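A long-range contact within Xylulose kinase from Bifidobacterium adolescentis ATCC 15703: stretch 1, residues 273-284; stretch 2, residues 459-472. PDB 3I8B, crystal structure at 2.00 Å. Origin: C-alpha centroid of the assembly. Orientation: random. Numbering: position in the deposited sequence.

Stretch 1, residues 273-284: GDNAMASLGLGM
Stretch 2 459-472: EYVAIGAARQAAWV

Two helices, 274-281 and 460-472, cross at 74° with axes 6.6 Å apart at closest approach, a spacing that bare glycine CA atoms at the crossing accommodate. Gly273 occupies the N-cap position, right before the first helix. Asp274 (chi1 p) sets its CB 3.9 Å from Val461 CG2. Met277, a selenomethionine (chi1 m, chi2 -94°, chi3 p), points toward the second helix and fills a hole formed by Val461, Gly464, Ala465 and Gln468, its SE 4.0 Å from Ala465 CB. Its carbonyl O accepts Gly281 N within the helix and also receives a CA-H...O contact from Gly464 CA at 3.3 Å. Ala278, CA to CA 4.1 Å from Val461, rests its CB 3.9 Å from Tyr460 CB. Leu280 (t, p) brings CD2 to 3.4 Å from Gly464 O, while its O accepts a hydrogen bond from Arg467 NH1 at 3.1 Å, with chi1 to chi3 of Arg467 all t. At the crossing, Gly281 CA lies 3.4 Å from Gly464 CA; an ideal CB on Gly281 would clash with Tyr460 O, and one on Gly464 with Met277 O. Leu282 (m, t) lays CD2 over one face of the Tyr460 ring (chi1 m), 3.5 Å from its centroid. Gly283, at phi 73°, closes a Schellman motif. Beyond it, a water accepts from Arg467 NH1 and donates to the O of Met284, also selenomethionine.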

# COMPACT_ATOMS: atom_id res chain seq x y z
N GLY A 273 -2.54 -3.54 6.03
CA GLY A 273 -2.73 -2.80 4.78
C GLY A 273 -2.51 -3.70 3.57
O GLY A 273 -1.77 -4.71 3.66
N ASP A 274 -3.14 -3.37 2.45
CA ASP A 274 -3.14 -4.29 1.31
C ASP A 274 -1.75 -4.63 0.78
O ASP A 274 -1.44 -5.80 0.56
CB ASP A 274 -4.09 -3.85 0.18
CG ASP A 274 -3.89 -2.40 -0.26
OD1 ASP A 274 -2.85 -1.78 0.04
OD2 ASP A 274 -4.81 -1.89 -0.92
N ASN A 275 -0.90 -3.63 0.55
CA ASN A 275 0.45 -3.92 0.06
C ASN A 275 1.21 -4.95 0.90
O ASN A 275 1.78 -5.91 0.36
CB ASN A 275 1.26 -2.64 -0.08
CG ASN A 275 0.77 -1.78 -1.23
OD1 ASN A 275 0.39 -0.62 -1.04
ND2 ASN A 275 0.74 -2.36 -2.42
N ALA A 276 1.24 -4.75 2.22
CA ALA A 276 1.91 -5.69 3.13
C ALA A 276 1.21 -7.05 3.23
O ALA A 276 1.85 -8.09 3.44
CB ALA A 276 2.05 -5.08 4.52
N MSE A 277 -0.11 -7.05 3.12
CA MSE A 277 -0.83 -8.31 3.23
C MSE A 277 -0.51 -9.14 1.98
O MSE A 277 -0.20 -10.33 2.10
CB MSE A 277 -2.34 -8.08 3.41
CG MSE A 277 -2.72 -7.47 4.77
SE MSE A 277 -3.21 -8.81 6.19
CE MSE A 277 -1.41 -9.53 6.53
N ALA A 278 -0.54 -8.50 0.81
CA ALA A 278 -0.22 -9.21 -0.44
C ALA A 278 1.17 -9.81 -0.34
O ALA A 278 1.40 -10.93 -0.78
CB ALA A 278 -0.31 -8.27 -1.65
N SER A 279 2.11 -9.04 0.22
CA SER A 279 3.49 -9.50 0.36
C SER A 279 3.58 -10.76 1.22
O SER A 279 4.31 -11.70 0.90
CB SER A 279 4.37 -8.38 0.90
OG SER A 279 4.26 -7.22 0.09
N LEU A 280 2.85 -10.76 2.33
CA LEU A 280 2.75 -11.95 3.17
C LEU A 280 2.17 -13.12 2.35
O LEU A 280 2.71 -14.20 2.36
CB LEU A 280 1.90 -11.67 4.41
CG LEU A 280 1.92 -12.72 5.52
CD1 LEU A 280 3.30 -12.84 6.16
CD2 LEU A 280 0.87 -12.40 6.56
N GLY A 281 1.09 -12.86 1.62
CA GLY A 281 0.44 -13.89 0.83
C GLY A 281 1.34 -14.45 -0.26
O GLY A 281 1.20 -15.62 -0.66
N LEU A 282 2.26 -13.61 -0.74
CA LEU A 282 3.17 -14.00 -1.79
C LEU A 282 4.35 -14.73 -1.20
O LEU A 282 5.23 -15.19 -1.92
CB LEU A 282 3.66 -12.77 -2.55
CG LEU A 282 2.69 -12.18 -3.58
CD1 LEU A 282 3.13 -10.76 -3.99
CD2 LEU A 282 2.57 -13.07 -4.82
N GLY A 283 4.36 -14.84 0.13
CA GLY A 283 5.42 -15.50 0.84
C GLY A 283 6.70 -14.69 0.86
O GLY A 283 7.78 -15.23 1.07
N MSE A 284 6.60 -13.38 0.64
CA MSE A 284 7.81 -12.56 0.62
C MSE A 284 8.49 -12.39 1.98
O MSE A 284 7.83 -12.14 3.00
CB MSE A 284 7.53 -11.20 -0.01
CG MSE A 284 7.33 -11.24 -1.51
SE MSE A 284 6.51 -9.57 -2.12
CE MSE A 284 7.94 -8.35 -1.59
N GLU A 459 -5.44 -14.13 -5.52
CA GLU A 459 -5.89 -13.14 -4.56
C GLU A 459 -4.86 -12.97 -3.45
O GLU A 459 -5.07 -13.44 -2.33
CB GLU A 459 -7.22 -13.59 -3.95
CG GLU A 459 -8.34 -13.73 -4.96
CD GLU A 459 -8.66 -12.41 -5.63
OE1 GLU A 459 -8.09 -11.38 -5.22
OE2 GLU A 459 -9.50 -12.41 -6.56
N TYR A 460 -3.76 -12.29 -3.75
CA TYR A 460 -2.65 -12.23 -2.80
C TYR A 460 -3.02 -11.59 -1.47
O TYR A 460 -2.51 -11.99 -0.42
CB TYR A 460 -1.42 -11.53 -3.39
CG TYR A 460 -1.04 -11.95 -4.79
CD1 TYR A 460 -0.91 -13.29 -5.12
CD2 TYR A 460 -0.77 -11.00 -5.77
CE1 TYR A 460 -0.56 -13.68 -6.39
CE2 TYR A 460 -0.41 -11.38 -7.06
CZ TYR A 460 -0.30 -12.73 -7.36
OH TYR A 460 0.06 -13.11 -8.63
N VAL A 461 -3.90 -10.59 -1.50
CA VAL A 461 -4.28 -9.92 -0.24
C VAL A 461 -5.08 -10.85 0.66
O VAL A 461 -4.77 -11.00 1.85
CB VAL A 461 -5.10 -8.63 -0.47
CG1 VAL A 461 -5.67 -8.13 0.87
CG2 VAL A 461 -4.24 -7.56 -1.13
N ALA A 462 -6.10 -11.47 0.08
CA ALA A 462 -6.94 -12.44 0.80
C ALA A 462 -6.12 -13.62 1.30
O ALA A 462 -6.33 -14.11 2.41
CB ALA A 462 -8.10 -12.91 -0.08
N ILE A 463 -5.18 -14.09 0.47
CA ILE A 463 -4.30 -15.18 0.87
C ILE A 463 -3.39 -14.76 2.02
O ILE A 463 -3.22 -15.50 2.97
CB ILE A 463 -3.45 -15.71 -0.31
CG1 ILE A 463 -4.35 -16.35 -1.36
CG2 ILE A 463 -2.39 -16.69 0.16
CD1 ILE A 463 -3.59 -17.07 -2.44
N GLY A 464 -2.81 -13.56 1.92
CA GLY A 464 -1.99 -13.01 2.99
C GLY A 464 -2.73 -12.87 4.30
O GLY A 464 -2.18 -13.16 5.37
N ALA A 465 -3.98 -12.41 4.25
CA ALA A 465 -4.77 -12.28 5.47
C ALA A 465 -5.06 -13.65 6.08
O ALA A 465 -5.02 -13.80 7.31
CB ALA A 465 -6.05 -11.48 5.22
N ALA A 466 -5.35 -14.64 5.24
CA ALA A 466 -5.58 -15.99 5.76
C ALA A 466 -4.30 -16.55 6.36
O ALA A 466 -4.34 -17.24 7.37
CB ALA A 466 -6.11 -16.93 4.65
N ARG A 467 -3.17 -16.25 5.73
CA ARG A 467 -1.88 -16.72 6.24
C ARG A 467 -1.58 -16.13 7.60
O ARG A 467 -1.02 -16.79 8.48
CB ARG A 467 -0.74 -16.41 5.25
CG ARG A 467 0.55 -17.18 5.51
CD ARG A 467 1.66 -16.90 4.48
NE ARG A 467 2.87 -17.66 4.81
CZ ARG A 467 4.12 -17.24 4.65
NH1 ARG A 467 4.37 -16.04 4.14
NH2 ARG A 467 5.13 -18.02 5.00
N GLN A 468 -1.97 -14.89 7.80
CA GLN A 468 -1.71 -14.24 9.07
C GLN A 468 -2.63 -14.79 10.15
O GLN A 468 -2.21 -14.97 11.30
CB GLN A 468 -1.88 -12.72 8.97
CG GLN A 468 -1.63 -11.97 10.29
CD GLN A 468 -2.27 -10.58 10.28
OE1 GLN A 468 -3.50 -10.46 10.30
NE2 GLN A 468 -1.44 -9.54 10.24
N ALA A 469 -3.88 -15.05 9.80
CA ALA A 469 -4.81 -15.66 10.75
C ALA A 469 -4.34 -17.07 11.13
O ALA A 469 -4.38 -17.46 12.30
CB ALA A 469 -6.22 -15.70 10.18
N ALA A 470 -3.88 -17.84 10.14
CA ALA A 470 -3.32 -19.17 10.41
C ALA A 470 -2.04 -19.08 11.26
O ALA A 470 -1.81 -19.90 12.16
CB ALA A 470 -3.08 -19.92 9.12
N TRP A 471 -1.22 -18.08 11.00
CA TRP A 471 -0.02 -17.83 11.79
C TRP A 471 -0.35 -17.60 13.27
O TRP A 471 0.21 -18.25 14.16
CB TRP A 471 0.72 -16.63 11.20
CG TRP A 471 2.10 -16.34 11.77
CD1 TRP A 471 2.83 -17.12 12.64
CD2 TRP A 471 2.93 -15.22 11.46
NE1 TRP A 471 4.05 -16.53 12.89
CE2 TRP A 471 4.13 -15.36 12.17
CE3 TRP A 471 2.76 -14.10 10.64
CZ2 TRP A 471 5.17 -14.41 12.09
CZ3 TRP A 471 3.77 -13.16 10.56
CH2 TRP A 471 4.97 -13.32 11.29
N VAL A 472 -1.28 -16.68 13.53
CA VAL A 472 -1.71 -16.37 14.89
C VAL A 472 -2.33 -17.62 15.55
O VAL A 472 -2.00 -17.98 16.69
CB VAL A 472 -2.73 -15.20 14.93
CG1 VAL A 472 -3.25 -14.99 16.34
CG2 VAL A 472 -2.09 -13.91 14.39
O HOH W 1 7.65 -16.79 4.06
O HOH W 2 6.60 -14.10 4.42